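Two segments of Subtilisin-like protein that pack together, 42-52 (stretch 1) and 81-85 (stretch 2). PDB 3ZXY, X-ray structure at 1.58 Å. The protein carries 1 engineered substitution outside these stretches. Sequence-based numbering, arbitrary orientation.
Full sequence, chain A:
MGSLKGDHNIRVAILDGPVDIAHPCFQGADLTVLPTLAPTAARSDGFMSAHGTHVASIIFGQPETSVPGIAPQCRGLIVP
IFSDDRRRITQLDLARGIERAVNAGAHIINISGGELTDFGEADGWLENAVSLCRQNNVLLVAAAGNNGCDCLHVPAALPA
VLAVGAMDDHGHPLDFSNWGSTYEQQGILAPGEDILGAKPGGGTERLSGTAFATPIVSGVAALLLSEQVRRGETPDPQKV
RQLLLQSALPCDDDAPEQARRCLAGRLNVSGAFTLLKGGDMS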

# COMPACT_ATOMS: atom_id res chain seq x y z
N ALA A 42 -15.27 -13.06 1.64
CA ALA A 42 -15.81 -11.71 1.70
C ALA A 42 -17.31 -11.73 1.96
O ALA A 42 -18.03 -12.63 1.51
CB ALA A 42 -15.51 -10.95 0.42
N ARG A 43 -17.77 -10.73 2.69
CA ARG A 43 -19.18 -10.53 2.99
C ARG A 43 -19.59 -9.13 2.55
O ARG A 43 -18.89 -8.16 2.83
CB ARG A 43 -19.43 -10.67 4.49
CG ARG A 43 -19.08 -12.02 5.07
CD ARG A 43 -19.40 -12.06 6.56
NE ARG A 43 -20.80 -11.73 6.82
CZ ARG A 43 -21.83 -12.58 6.70
NH1 ARG A 43 -21.64 -13.85 6.33
NH2 ARG A 43 -23.06 -12.16 6.95
N SER A 44 -20.76 -9.02 1.92
CA SER A 44 -21.24 -7.71 1.47
C SER A 44 -21.55 -6.77 2.64
O SER A 44 -21.50 -5.54 2.49
CB SER A 44 -22.46 -7.88 0.58
OG SER A 44 -23.52 -8.44 1.32
N ASP A 45 -21.84 -7.34 3.81
CA ASP A 45 -22.13 -6.56 5.01
C ASP A 45 -20.93 -6.41 5.94
O ASP A 45 -21.07 -5.95 7.07
CB ASP A 45 -23.33 -7.18 5.77
CG ASP A 45 -23.00 -8.52 6.45
OD1 ASP A 45 -21.85 -9.01 6.34
OD2 ASP A 45 -23.91 -9.10 7.10
N GLY A 46 -19.74 -6.78 5.47
CA GLY A 46 -18.56 -6.77 6.34
C GLY A 46 -17.77 -5.49 6.17
O GLY A 46 -17.44 -5.09 5.06
N PHE A 47 -17.42 -4.87 7.29
CA PHE A 47 -16.62 -3.64 7.26
C PHE A 47 -15.22 -3.87 6.72
O PHE A 47 -14.67 -3.02 6.02
CB PHE A 47 -16.58 -2.99 8.63
CG PHE A 47 -17.87 -2.35 9.00
CD1 PHE A 47 -18.26 -1.16 8.39
CD2 PHE A 47 -18.72 -2.95 9.90
CE1 PHE A 47 -19.47 -0.57 8.69
CE2 PHE A 47 -19.93 -2.36 10.20
CZ PHE A 47 -20.29 -1.18 9.60
N MET A 48 -14.63 -5.01 7.06
CA MET A 48 -13.28 -5.29 6.58
C MET A 48 -13.29 -5.89 5.18
O MET A 48 -12.36 -5.64 4.39
CB MET A 48 -12.49 -6.12 7.61
CG MET A 48 -12.06 -5.32 8.83
SD MET A 48 -11.01 -3.92 8.39
CE MET A 48 -12.19 -2.59 8.63
N SER A 49 -14.35 -6.62 4.83
CA SER A 49 -14.58 -7.00 3.43
C SER A 49 -14.68 -5.75 2.54
O SER A 49 -14.11 -5.70 1.44
CB SER A 49 -15.85 -7.83 3.29
OG SER A 49 -15.71 -9.12 3.84
N ALA A 50 -15.36 -4.71 3.02
CA ALA A 50 -15.45 -3.45 2.28
C ALA A 50 -14.08 -2.82 2.14
O ALA A 50 -13.66 -2.43 1.04
CB ALA A 50 -16.40 -2.48 2.98
N HIS A 51 -13.35 -2.77 3.23
CA HIS A 51 -12.03 -2.14 3.26
C HIS A 51 -11.07 -2.85 2.33
O HIS A 51 -10.41 -2.22 1.47
CB HIS A 51 -11.55 -2.15 4.71
CG HIS A 51 -10.44 -1.18 5.01
ND1 HIS A 51 -9.15 -1.52 4.88
CD2 HIS A 51 -10.47 0.11 5.53
CE1 HIS A 51 -8.38 -0.48 5.25
NE2 HIS A 51 -9.18 0.52 5.65
N GLY A 52 -10.99 -4.17 2.45
CA GLY A 52 -10.04 -4.95 1.66
C GLY A 52 -10.38 -4.98 0.18
O GLY A 52 -9.49 -4.88 -0.66
N ILE A 81 -5.94 -10.40 6.86
CA ILE A 81 -5.54 -10.30 8.25
C ILE A 81 -6.60 -9.56 9.06
O ILE A 81 -6.77 -9.86 10.23
CB ILE A 81 -4.17 -9.61 8.43
CG1 ILE A 81 -4.14 -8.22 7.78
CG2 ILE A 81 -3.07 -10.46 7.81
CD1 ILE A 81 -2.99 -7.34 8.23
N PHE A 82 -7.30 -8.61 8.44
CA PHE A 82 -8.35 -7.86 9.14
C PHE A 82 -9.63 -8.67 9.06
O PHE A 82 -9.85 -9.40 8.10
CB PHE A 82 -8.60 -6.47 8.53
CG PHE A 82 -7.39 -5.58 8.43
CD1 PHE A 82 -6.35 -5.63 9.35
CD2 PHE A 82 -7.34 -4.62 7.41
CE1 PHE A 82 -5.24 -4.78 9.22
CE2 PHE A 82 -6.25 -3.77 7.29
CZ PHE A 82 -5.20 -3.87 8.18
N SER A 83 -10.49 -8.56 10.07
CA SER A 83 -11.66 -9.44 10.16
C SER A 83 -12.96 -8.65 10.24
O SER A 83 -13.03 -7.60 10.87
CB SER A 83 -11.54 -10.36 11.38
OG SER A 83 -11.41 -9.62 12.59
N ASP A 84 -14.00 -9.19 9.63
CA ASP A 84 -15.34 -8.60 9.75
C ASP A 84 -15.91 -8.69 11.16
O ASP A 84 -16.75 -7.88 11.53
CB ASP A 84 -16.29 -9.23 8.73
CG ASP A 84 -16.03 -8.77 7.30
OD1 ASP A 84 -15.60 -7.62 7.11
OD2 ASP A 84 -16.27 -9.55 6.37
N ASP A 85 -15.47 -9.68 11.94
CA ASP A 85 -15.79 -9.76 13.36
C ASP A 85 -15.41 -8.48 14.12
O ASP A 85 -14.48 -7.79 13.74
CB ASP A 85 -15.04 -10.93 14.00
CG ASP A 85 -15.44 -11.17 15.44
OD1 ASP A 85 -16.58 -11.64 15.67
OD2 ASP A 85 -14.65 -10.88 16.37
O HOH W 1 -18.17 -6.37 9.76

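The first turn of a helix meets an irregular strip of chain, and one carboxylate, that of Asp-84, does most of the bonding. Stretch 1 begins as loop, folds through a type I beta turn from Arg-43 to Gly-46, closed by Gly-46 N to Arg-43 O at 3.1 Å, and enters a helix at Phe-47 that runs on past Gly-52. Stretch 2 has no regular helix or strand; the backbones come nearest at Met-48 and Asp-84, whose CA atoms lie 5.0 Å apart.

The amides at the start of a helix have no preceding turn to supply their carbonyl acceptors, and here Asp-84 serves two of them. Its OD1 accepts from Ser-49 N at 2.8 Å with a good angle (159°) and from Met-48 N, also at 2.8 Å, in a weak bond bent to 126°. Phe-47 N lies 3.3 Å from the same OD1 but is poorly angled for a bond; it donates instead to a water (O to Phe-47 N, 3.0 Å), which in turn donates to Asp-84 O at 2.7 Å. That water therefore ties the helix start to the backbone of the residue whose side chain holds the next two amides. Farther on, the helix supplies its own acceptors: Ala-50 N reaches Gly-46 O at 2.9 Å, His-51 N reaches Phe-47 O at 3.1 Å and Gly-52 N reaches Met-48 O at 2.8 Å.

The second carboxylate oxygen is used as well. Ser-49 OG donates to Asp-84 OD2 at a short 2.6 Å and accepts from Arg-43 N at 2.9 Å, so the hydroxyl relays between the loop amide and the acid. The guanidinium of Arg-43 turns to its own stretch, with NE 3.0 Å from Asp-45 OD1 in a salt bridge and NH2 3.2 Å from Asp-45 OD2. Gly-46, at the N-cap position, lets the carboxylate come close: its CA is 3.2 Å from Asp-84 OD1, and a CB there would fall 2.1 Å from Asp-84 OD2, a clash.

Beside this polar site the contact turns apolar. Met-48, with chi1 and chi2 both m, brings SD to 3.5 Å from Phe-82 CB and 4.8 Å from the ring centroid, an oblique sulfur-aromatic approach, while its CG packs 3.2 Å from Ser-83 O. One helical turn on, His-51 ND1 lies 4.4 Å from Phe-82 CE2, a loose contact; that nitrogen is hydrogen-bonded elsewhere in the structure.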